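Local structure of Beta/alpha-amylase (Paenibacillus polymyxa, 3VOC) at residues V42-G45 with Y46-A50; G84-V87 with G88-C91; G130-Y133 with D134-Y137; E142-A145 with G146-S149. The protein hydrolyses alpha-1,4-glucosidic links of starch, its family 14 beta-amylase domain, the part described here, releasing maltose units from the non-reducing chain ends. One frame throughout, in Å; residues are numbered along the deposited sequence.

Contact 1 (V42-G45 with Y46-A50); sequences VWWG and YVESA. With CA (calcium ion), chain B.
Val42, near the end of strand 37-43, meets Val47 methyl to methyl, CG1 to CG1, the two side chains crossing at about a right angle. Trp43, the N-cap of the short helix 44-47, turns its indole edge toward the face of the Tyr46 ring in a T-shaped pair, with ring planes 61° apart. Its CB lies over the same ring as a CH-pi contact, 4.3 Å from the Tyr46 centroid. The backbone carbonyl Trp43 O takes the N-H of Tyr46 at 2.9 Å from Tyr46 N, and that of Val47 more weakly. Trp44 carries the polar part of the contact: its NE1 donates to Glu48 OE1 over 2.7 Å in a straight bond that lies in the indole plane but reaches the carboxylate from above its own plane. The two side chains run alongside each other, each with CG anti to its backbone N (chi1 -160° and -161°). Trp44 O accepts from both Val47 N and Glu48 N. At Gly45 the carbonyl meets Ser49, Gly45 O lying 3.1 Å from Ser49 CB. With OE1 held by the indole and by a water that also binds the metal, Glu48 presents OE2 to calcium at 2.4 Å. Asp52, Asn53, Gln132 and Glu135 complete this calcium site, which Glu48 joins from just after the short helix 44-47 that follows the second strand of the TIM barrel.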
loop_
_atom_site.group_PDB
_atom_site.type_symbol
_atom_site.label_atom_id
_atom_site.label_comp_id
_atom_site.label_asym_id
_atom_site.label_seq_id
_atom_site.Cartn_x
_atom_site.Cartn_y
_atom_site.Cartn_z
ATOM N N VAL A 42 3.525 -6.077 -10.618
ATOM C CA VAL A 42 4.259 -5.780 -11.866
ATOM C C VAL A 42 5.417 -4.904 -11.423
ATOM O O VAL A 42 5.278 -3.676 -11.261
ATOM C CB VAL A 42 3.340 -5.133 -12.935
ATOM C CG1 VAL A 42 4.084 -4.866 -14.246
ATOM C CG2 VAL A 42 2.111 -6.040 -13.195
ATOM N N TRP A 43 6.549 -5.560 -11.152
ATOM C CA TRP A 43 7.686 -4.892 -10.492
ATOM C C TRP A 43 8.363 -3.835 -11.382
ATOM O O TRP A 43 8.829 -4.140 -12.484
ATOM C CB TRP A 43 8.731 -5.926 -10.038
ATOM C CG TRP A 43 8.226 -6.832 -8.967
ATOM C CD1 TRP A 43 7.877 -8.138 -9.097
ATOM C CD2 TRP A 43 7.982 -6.481 -7.597
ATOM N NE1 TRP A 43 7.439 -8.630 -7.891
ATOM C CE2 TRP A 43 7.490 -7.634 -6.955
ATOM C CE3 TRP A 43 8.126 -5.296 -6.856
ATOM C CZ2 TRP A 43 7.131 -7.651 -5.595
ATOM C CZ3 TRP A 43 7.777 -5.310 -5.495
ATOM C CH2 TRP A 43 7.285 -6.484 -4.880
ATOM N N TRP A 44 8.446 -2.602 -10.893
ATOM C CA TRP A 44 9.187 -1.567 -11.611
ATOM C C TRP A 44 10.598 -2.035 -11.993
ATOM O O TRP A 44 11.068 -1.801 -13.126
ATOM C CB TRP A 44 9.257 -0.288 -10.772
ATOM C CG TRP A 44 9.558 0.956 -11.585
ATOM C CD1 TRP A 44 9.622 1.064 -12.973
ATOM C CD2 TRP A 44 9.786 2.271 -11.071
ATOM N NE1 TRP A 44 9.894 2.362 -13.322
ATOM C CE2 TRP A 44 9.996 3.124 -12.180
ATOM C CE3 TRP A 44 9.831 2.817 -9.768
ATOM C CZ2 TRP A 44 10.261 4.488 -12.031
ATOM C CZ3 TRP A 44 10.071 4.164 -9.623
ATOM C CH2 TRP A 44 10.290 4.993 -10.751
ATOM N N GLY A 45 11.251 -2.717 -11.046
ATOM C CA GLY A 45 12.618 -3.221 -11.212
ATOM C C GLY A 45 12.755 -4.240 -12.336
ATOM O O GLY A 45 13.846 -4.427 -12.860
ATOM N N TYR A 46 11.647 -4.900 -12.687
ATOM C CA TYR A 46 11.611 -5.855 -13.791
ATOM C C TYR A 46 11.396 -5.192 -15.141
ATOM O O TYR A 46 11.836 -5.728 -16.163
ATOM C CB TYR A 46 10.467 -6.857 -13.616
ATOM C CG TYR A 46 10.721 -8.031 -12.695
ATOM C CD1 TYR A 46 11.790 -8.045 -11.809
ATOM C CD2 TYR A 46 9.840 -9.127 -12.683
ATOM C CE1 TYR A 46 12.006 -9.129 -10.936
ATOM C CE2 TYR A 46 10.050 -10.218 -11.824
ATOM C CZ TYR A 46 11.126 -10.208 -10.955
ATOM O OH TYR A 46 11.335 -11.262 -10.091
ATOM N N VAL A 47 10.666 -4.079 -15.166
ATOM C CA VAL A 47 10.140 -3.587 -16.435
ATOM C C VAL A 47 10.803 -2.316 -16.960
ATOM O O VAL A 47 10.605 -1.964 -18.109
ATOM C CB VAL A 47 8.589 -3.392 -16.406
ATOM C CG1 VAL A 47 7.887 -4.687 -15.997
ATOM C CG2 VAL A 47 8.187 -2.236 -15.452
ATOM N N GLU A 48 11.562 -1.623 -16.122
ATOM C CA GLU A 48 12.313 -0.448 -16.569
ATOM C C GLU A 48 13.722 -0.488 -15.958
ATOM O O GLU A 48 14.212 0.509 -15.440
ATOM C CB GLU A 48 11.556 0.844 -16.207
ATOM C CG GLU A 48 11.982 2.098 -16.995
ATOM C CD GLU A 48 11.238 3.366 -16.578
ATOM O OE1 GLU A 48 10.190 3.279 -15.880
ATOM O OE2 GLU A 48 11.695 4.473 -16.951
ATOM N N SER A 49 14.369 -1.650 -16.031
ATOM C CA SER A 49 15.631 -1.873 -15.324
ATOM C C SER A 49 16.843 -1.334 -16.075
ATOM O O SER A 49 17.817 -0.901 -15.459
ATOM C CB SER A 49 15.859 -3.366 -15.031
ATOM O OG SER A 49 16.055 -4.101 -16.237
ATOM N N ALA A 50 16.773 -1.350 -17.401
ATOM C CA ALA A 50 17.964 -1.107 -18.226
ATOM C C ALA A 50 18.354 0.369 -18.298
ATOM O O ALA A 50 19.531 0.699 -18.484
ATOM C CB ALA A 50 17.748 -1.681 -19.636
HETATM CA CA CA B . 10.995 6.717 -16.817
HETATM O O HOH W 1 9.086 5.633 -16.004
#

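Contact 2 (G84-V87 with G88-C91); sequences GGNV and GDDC
The Asn86 amide and the Asp89 carboxylate stand nearly perpendicular, planes 83° apart, with their side chains side by side and pointing the same way. They meet through one oxygen, Asp89 OD2, which two donors of Asn86 grip. Asn86 ND2 reaches the syn lone pair of OD2 at 3.0 Å, with OD2 a little out of the amide plane, while the backbone Asn86 N comes to OD2 from above the carboxylate plane at 2.9 Å. Asp89 CG sits beside its own backbone N (chi1 -76°), which swings the carboxylate back over the turn toward Asn86. Asn86 ND2 also hydrogen-bonds to the hydroxyl of Tyr170. The backbone answers in the other direction: Asp89 N donates to Asn86 O at 2.9 Å and closes a type II beta turn, with Gly88 at the position of positive phi. Farther along, Gly85 N donates to Cys91 O at 3.1 Å, and Gly84 CA makes a CA-H...O contact with the same carbonyl. Cys91 SG packs 3.3 Å from Gly84 N and is joined by a disulfide to Cys83. The chain here is thus a loop linking the two short antiparallel strands 83-84 and 92-93, a disulfide-braced beta hairpin; Asp89 probably binds substrate, as in related enzymes, consistent with a place for the loop at the sugar-binding cleft of a family 14 beta-amylase.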
loop_
_atom_site.group_PDB
_atom_site.type_symbol
_atom_site.label_atom_id
_atom_site.label_comp_id
_atom_site.label_asym_id
_atom_site.label_seq_id
_atom_site.Cartn_x
_atom_site.Cartn_y
_atom_site.Cartn_z
ATOM N N GLY A 84 12.256 -6.704 -0.838
ATOM C CA GLY A 84 13.437 -7.126 -0.069
ATOM C C GLY A 84 14.733 -6.363 -0.318
ATOM O O GLY A 84 14.785 -5.146 -0.154
ATOM N N GLY A 85 15.793 -7.087 -0.697
ATOM C CA GLY A 85 17.064 -6.446 -1.062
ATOM C C GLY A 85 18.075 -6.388 0.068
ATOM O O GLY A 85 19.210 -5.948 -0.135
ATOM N N ASN A 86 17.648 -6.809 1.256
ATOM C CA ASN A 86 18.532 -6.966 2.411
ATOM C C ASN A 86 18.890 -8.428 2.530
ATOM O O ASN A 86 18.051 -9.284 2.298
ATOM C CB ASN A 86 17.854 -6.490 3.700
ATOM C CG ASN A 86 17.345 -5.056 3.596
ATOM O OD1 ASN A 86 18.134 -4.113 3.535
ATOM N ND2 ASN A 86 16.027 -4.891 3.565
ATOM N N VAL A 87 20.138 -8.714 2.897
ATOM C CA VAL A 87 20.613 -10.101 2.979
ATOM C C VAL A 87 19.650 -10.948 3.834
ATOM O O VAL A 87 19.287 -10.561 4.948
ATOM C CB VAL A 87 22.088 -10.169 3.491
ATOM C CG1 VAL A 87 22.515 -11.615 3.739
ATOM C CG2 VAL A 87 23.036 -9.520 2.471
ATOM N N GLY A 88 19.213 -12.083 3.288
ATOM C CA GLY A 88 18.251 -12.947 3.977
ATOM C C GLY A 88 16.787 -12.725 3.618
ATOM O O GLY A 88 15.959 -13.617 3.837
ATOM N N ASP A 89 16.450 -11.537 3.085
ATOM C CA ASP A 89 15.074 -11.268 2.612
ATOM C C ASP A 89 14.691 -12.308 1.564
ATOM O O ASP A 89 15.571 -12.814 0.842
ATOM C CB ASP A 89 14.969 -9.883 1.968
ATOM C CG ASP A 89 14.952 -8.758 2.982
ATOM O OD1 ASP A 89 14.749 -9.037 4.178
ATOM O OD2 ASP A 89 15.133 -7.589 2.575
ATOM N N ASP A 90 13.392 -12.599 1.458
ATOM C CA ASP A 90 12.922 -13.623 0.533
ATOM C C ASP A 90 12.640 -13.107 -0.890
ATOM O O ASP A 90 11.969 -13.774 -1.686
ATOM C CB ASP A 90 11.717 -14.381 1.110
ATOM C CG ASP A 90 10.476 -13.514 1.262
ATOM O OD1 ASP A 90 10.483 -12.317 0.899
ATOM O OD2 ASP A 90 9.467 -14.053 1.753
ATOM N N CYS A 91 13.158 -11.925 -1.201
ATOM C CA CYS A 91 13.163 -11.434 -2.570
ATOM C C CYS A 91 14.232 -10.362 -2.693
ATOM O O CYS A 91 14.729 -9.856 -1.685
ATOM C CB CYS A 91 11.784 -10.885 -2.947
ATOM S SG CYS A 91 11.176 -9.606 -1.829
HETATM O O HOH W 2 17.970 -9.354 -0.692
#

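Contact 3 (G130-Y133 with D134-Y137); sequences GKQY and DELY. With CA (calcium ion), chain B.
Gln132 O is gripped by two donors: the N-H of Leu136, one turn on along helix 127-144, and a calcium-bound water 2.8 Å from Gln132 O, so the helix backbone helps hold the metal's shell. Two of the ion's ligands come from the same turn, Gln132 through OE1 at 2.3 Å and Glu135 through OE1 at 2.2 Å. The amide and carboxylate planes stand 84° apart, and Gln132 OE1 and Glu135 OE1 come within 3.1 Å of each other, a closeness the shared ion would compensate. Gln132 bends at chi2 (-60°) to bring its amide oxygen round to the metal, whereas Glu135 reaches it with a chain extended beyond CG. Lys131 NZ lies 4.6 Å from Glu135 OE2, too far for a salt bridge, though its charge may still be felt. Away from the metal, Tyr133 and Tyr137 run side by side; Tyr133 O sits 3.1 Å above the Tyr137 ring plane, offset toward the rim, and accepts from Tyr137 N at 2.8 Å. The Tyr137 hydroxyl oxygen approaches Tyr133 CD2 at 3.6 Å. Asp134 turns to helix 240-268, pairing with Lys266 and hydrogen-bonding to Asn267. The spacing of Gln132 and Glu135 is that of an i, i+3 pair on an alpha-helix, here supplying two ligands to a calcium site completed by Glu48, Asp52 and Asn53.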
loop_
_atom_site.group_PDB
_atom_site.type_symbol
_atom_site.label_atom_id
_atom_site.label_comp_id
_atom_site.label_asym_id
_atom_site.label_seq_id
_atom_site.Cartn_x
_atom_site.Cartn_y
_atom_site.Cartn_z
ATOM N N GLY A 130 6.419 11.817 -9.617
ATOM C CA GLY A 130 5.191 11.897 -10.439
ATOM C C GLY A 130 5.475 11.669 -11.913
ATOM O O GLY A 130 4.756 10.920 -12.590
ATOM N N LYS A 131 6.540 12.293 -12.402
ATOM C CA LYS A 131 6.932 12.191 -13.809
ATOM C C LYS A 131 7.286 10.749 -14.137
ATOM O O LYS A 131 6.810 10.209 -15.126
ATOM C CB LYS A 131 8.127 13.114 -14.121
ATOM C CG LYS A 131 8.535 13.100 -15.595
ATOM C CD LYS A 131 9.697 14.047 -15.893
ATOM C CE LYS A 131 9.997 14.048 -17.390
ATOM N NZ LYS A 131 11.347 14.611 -17.669
ATOM N N GLN A 132 8.136 10.136 -13.313
ATOM C CA GLN A 132 8.502 8.727 -13.520
ATOM C C GLN A 132 7.289 7.785 -13.549
ATOM O O GLN A 132 7.214 6.912 -14.409
ATOM C CB GLN A 132 9.538 8.254 -12.495
ATOM C CG GLN A 132 10.949 8.832 -12.714
ATOM C CD GLN A 132 11.561 8.474 -14.067
ATOM O OE1 GLN A 132 11.333 7.389 -14.614
ATOM N NE2 GLN A 132 12.363 9.390 -14.603
ATOM N N TYR A 133 6.331 7.968 -12.638
ATOM C CA TYR A 133 5.165 7.078 -12.613
ATOM C C TYR A 133 4.288 7.321 -13.837
ATOM O O TYR A 133 3.732 6.393 -14.402
ATOM C CB TYR A 133 4.328 7.272 -11.344
ATOM C CG TYR A 133 4.935 6.752 -10.027
ATOM C CD1 TYR A 133 6.318 6.617 -9.848
ATOM C CD2 TYR A 133 4.111 6.460 -8.945
ATOM C CE1 TYR A 133 6.844 6.165 -8.626
ATOM C CE2 TYR A 133 4.630 6.011 -7.723
ATOM C CZ TYR A 133 5.996 5.884 -7.572
ATOM O OH TYR A 133 6.502 5.466 -6.365
ATOM N N ASP A 134 4.164 8.587 -14.223
ATOM C CA ASP A 134 3.413 8.966 -15.434
ATOM C C ASP A 134 3.983 8.246 -16.668
ATOM O O ASP A 134 3.225 7.656 -17.447
ATOM C CB ASP A 134 3.432 10.500 -15.589
ATOM C CG ASP A 134 2.508 11.014 -16.698
ATOM O OD1 ASP A 134 1.561 10.318 -17.110
ATOM O OD2 ASP A 134 2.733 12.155 -17.139
ATOM N N GLU A 135 5.308 8.272 -16.843
ATOM C CA GLU A 135 5.944 7.549 -17.954
ATOM C C GLU A 135 5.697 6.041 -17.887
ATOM O O GLU A 135 5.479 5.397 -18.914
ATOM C CB GLU A 135 7.460 7.773 -17.974
ATOM C CG GLU A 135 7.891 9.232 -18.164
ATOM C CD GLU A 135 9.376 9.423 -17.900
ATOM O OE1 GLU A 135 9.953 8.695 -17.053
ATOM O OE2 GLU A 135 9.972 10.314 -18.537
ATOM N N LEU A 136 5.769 5.480 -16.676
ATOM C CA LEU A 136 5.594 4.032 -16.504
ATOM C C LEU A 136 4.140 3.615 -16.792
ATOM O O LEU A 136 3.883 2.574 -17.428
ATOM C CB LEU A 136 6.018 3.617 -15.085
ATOM C CG LEU A 136 5.761 2.159 -14.674
ATOM C CD1 LEU A 136 6.617 1.232 -15.525
ATOM C CD2 LEU A 136 6.060 1.963 -13.200
ATOM N N TYR A 137 3.185 4.424 -16.335
ATOM C CA TYR A 137 1.766 4.117 -16.567
ATOM C C TYR A 137 1.454 4.227 -18.062
ATOM O O TYR A 137 0.698 3.419 -18.619
ATOM C CB TYR A 137 0.852 5.057 -15.772
ATOM C CG TYR A 137 0.945 4.990 -14.238
ATOM C CD1 TYR A 137 1.585 3.943 -13.586
ATOM C CD2 TYR A 137 0.355 5.983 -13.454
ATOM C CE1 TYR A 137 1.641 3.897 -12.169
ATOM C CE2 TYR A 137 0.400 5.948 -12.052
ATOM C CZ TYR A 137 1.044 4.910 -11.424
ATOM O OH TYR A 137 1.083 4.884 -10.052
HETATM CA CA CA B . 10.995 6.717 -16.817
HETATM O O HOH W 1 9.086 5.633 -16.004
#

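Contact 4 (E142-A145 with G146-S149); sequences ENFA and GYKS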
loop_
_atom_site.group_PDB
_atom_site.type_symbol
_atom_site.label_atom_id
_atom_site.label_comp_id
_atom_site.label_asym_id
_atom_site.label_seq_id
_atom_site.Cartn_x
_atom_site.Cartn_y
_atom_site.Cartn_z
ATOM N N GLU A 142 0.234 1.574 -23.155
ATOM C CA GLU A 142 0.622 1.344 -24.543
ATOM C C GLU A 142 0.913 -0.138 -24.830
ATOM O O GLU A 142 0.496 -0.683 -25.857
ATOM C CB GLU A 142 1.848 2.210 -24.868
ATOM C CG GLU A 142 2.242 2.243 -26.330
ATOM C CD GLU A 142 3.148 3.427 -26.642
ATOM O OE1 GLU A 142 4.340 3.387 -26.246
ATOM O OE2 GLU A 142 2.659 4.400 -27.271
ATOM N N ASN A 143 1.593 -0.806 -23.908
ATOM C CA ASN A 143 1.962 -2.203 -24.126
ATOM C C ASN A 143 0.860 -3.222 -23.860
ATOM O O ASN A 143 0.876 -4.330 -24.420
ATOM C CB ASN A 143 3.207 -2.556 -23.324
ATOM C CG ASN A 143 4.466 -2.050 -23.989
ATOM O OD1 ASN A 143 5.104 -2.776 -24.738
ATOM N ND2 ASN A 143 4.807 -0.793 -23.743
ATOM N N PHE A 144 -0.090 -2.843 -23.011
ATOM C CA PHE A 144 -1.139 -3.757 -22.596
ATOM C C PHE A 144 -2.544 -3.406 -23.063
ATOM O O PHE A 144 -3.507 -4.081 -22.677
ATOM C CB PHE A 144 -1.065 -3.979 -21.086
ATOM C CG PHE A 144 0.113 -4.821 -20.684
ATOM C CD1 PHE A 144 -0.024 -6.192 -20.500
ATOM C CD2 PHE A 144 1.383 -4.247 -20.542
ATOM C CE1 PHE A 144 1.074 -6.974 -20.146
ATOM C CE2 PHE A 144 2.486 -5.034 -20.189
ATOM C CZ PHE A 144 2.330 -6.386 -19.996
ATOM N N ALA A 145 -2.653 -2.375 -23.899
ATOM C CA ALA A 145 -3.921 -1.972 -24.520
ATOM C C ALA A 145 -4.617 -3.152 -25.213
ATOM O O ALA A 145 -5.838 -3.289 -25.128
ATOM C CB ALA A 145 -3.684 -0.814 -25.517
ATOM N N GLY A 146 -3.838 -4.016 -25.871
ATOM C CA GLY A 146 -4.399 -5.216 -26.531
ATOM C C GLY A 146 -4.922 -6.288 -25.570
ATOM O O GLY A 146 -5.514 -7.277 -25.992
ATOM N N TYR A 147 -4.694 -6.092 -24.273
ATOM C CA TYR A 147 -5.169 -7.012 -23.236
ATOM C C TYR A 147 -6.368 -6.430 -22.487
ATOM O O TYR A 147 -6.726 -6.899 -21.393
ATOM C CB TYR A 147 -4.055 -7.263 -22.214
ATOM C CG TYR A 147 -2.927 -8.123 -22.719
ATOM C CD1 TYR A 147 -2.919 -9.493 -22.480
ATOM C CD2 TYR A 147 -1.863 -7.569 -23.436
ATOM C CE1 TYR A 147 -1.890 -10.296 -22.937
ATOM C CE2 TYR A 147 -0.819 -8.369 -23.901
ATOM C CZ TYR A 147 -0.838 -9.732 -23.637
ATOM O OH TYR A 147 0.178 -10.552 -24.094
ATOM N N LYS A 148 -6.991 -5.406 -23.065
ATOM C CA LYS A 148 -8.051 -4.656 -22.360
ATOM C C LYS A 148 -9.175 -5.554 -21.809
ATOM O O LYS A 148 -9.588 -5.409 -20.654
ATOM C CB LYS A 148 -8.589 -3.532 -23.262
ATOM C CG LYS A 148 -9.912 -2.966 -22.859
ATOM C CD LYS A 148 -10.471 -2.066 -23.946
ATOM C CE LYS A 148 -11.863 -1.580 -23.558
ATOM N NZ LYS A 148 -11.774 -0.370 -22.721
ATOM N N SER A 149 -9.631 -6.517 -22.611
ATOM C CA SER A 149 -10.747 -7.366 -22.196
ATOM C C SER A 149 -10.464 -8.265 -20.979
ATOM O O SER A 149 -11.403 -8.744 -20.346
ATOM C CB SER A 149 -11.221 -8.249 -23.341
ATOM O OG SER A 149 -10.324 -9.325 -23.560
HETATM O O HOH W 3 -1.159 -4.972 -26.028
#
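The C-terminal end of helix 127-144 passes here into a 3-10 turn, on the way to strand 153-156 of the barrel. Two i to i+3 hydrogen bonds mark the change: Tyr147 N donates to Phe144 O at 2.8 Å, and Lys148 N to Ala145 O at 3.2 Å. In each the donor stands well above the carbonyl plane, as the tighter winding brings the N-H back over the group rather than in line with it. A water bridges the same turn, donating to Asn143 O at 2.7 Å and accepting from Gly146 N at 2.8 Å; it thereby spans a carbonyl and an amide that make no direct bond with each other. On the apolar side Phe144 CD1 meets Tyr147 CD2 at 3.7 Å. The rings are inclined by 41°, centroids 5.4 Å apart, an oblique ring pair. Three residues apart and with the same chi1 (-72°, CG anti to the carbonyl carbon), the two rings leave the turn near each other and cross obliquely. Phe144 O lies at the edge of the Tyr147 ring, near its plane, and Tyr147 CB rests 3.3 Å from that oxygen. The Phe144 ring stacks on Phe140, and with Tyr147 it packs on helix 58-69, where the Tyr147 hydroxyl bonds Asn65. Lys148 NZ hydrogen-bonds to the carbonyls of Val271 and Phe272, beyond helix 240-268 and before strand 275-279.

In the fold
Contacts 1 and 3 share one calcium ion and one water, and touch directly where Trp44 and Val47 pack on Leu136; contact 1 is buried, contact 3 partly so. Their chemistry joins metal ligation to aromatic and apolar packing. Contact 4 follows contact 3 on helix 127-144, their centres about 18 Å apart, but lies at the surface and depends on backbone bonds, a water bridge and an oblique ring pair. Contact 2 is also a surface contact, yet of another kind, a glycine-rich loop held by a carboxylate and a disulfide; its centre is about 26 Å from that of contact 3 and about 32 Å from that of contact 4.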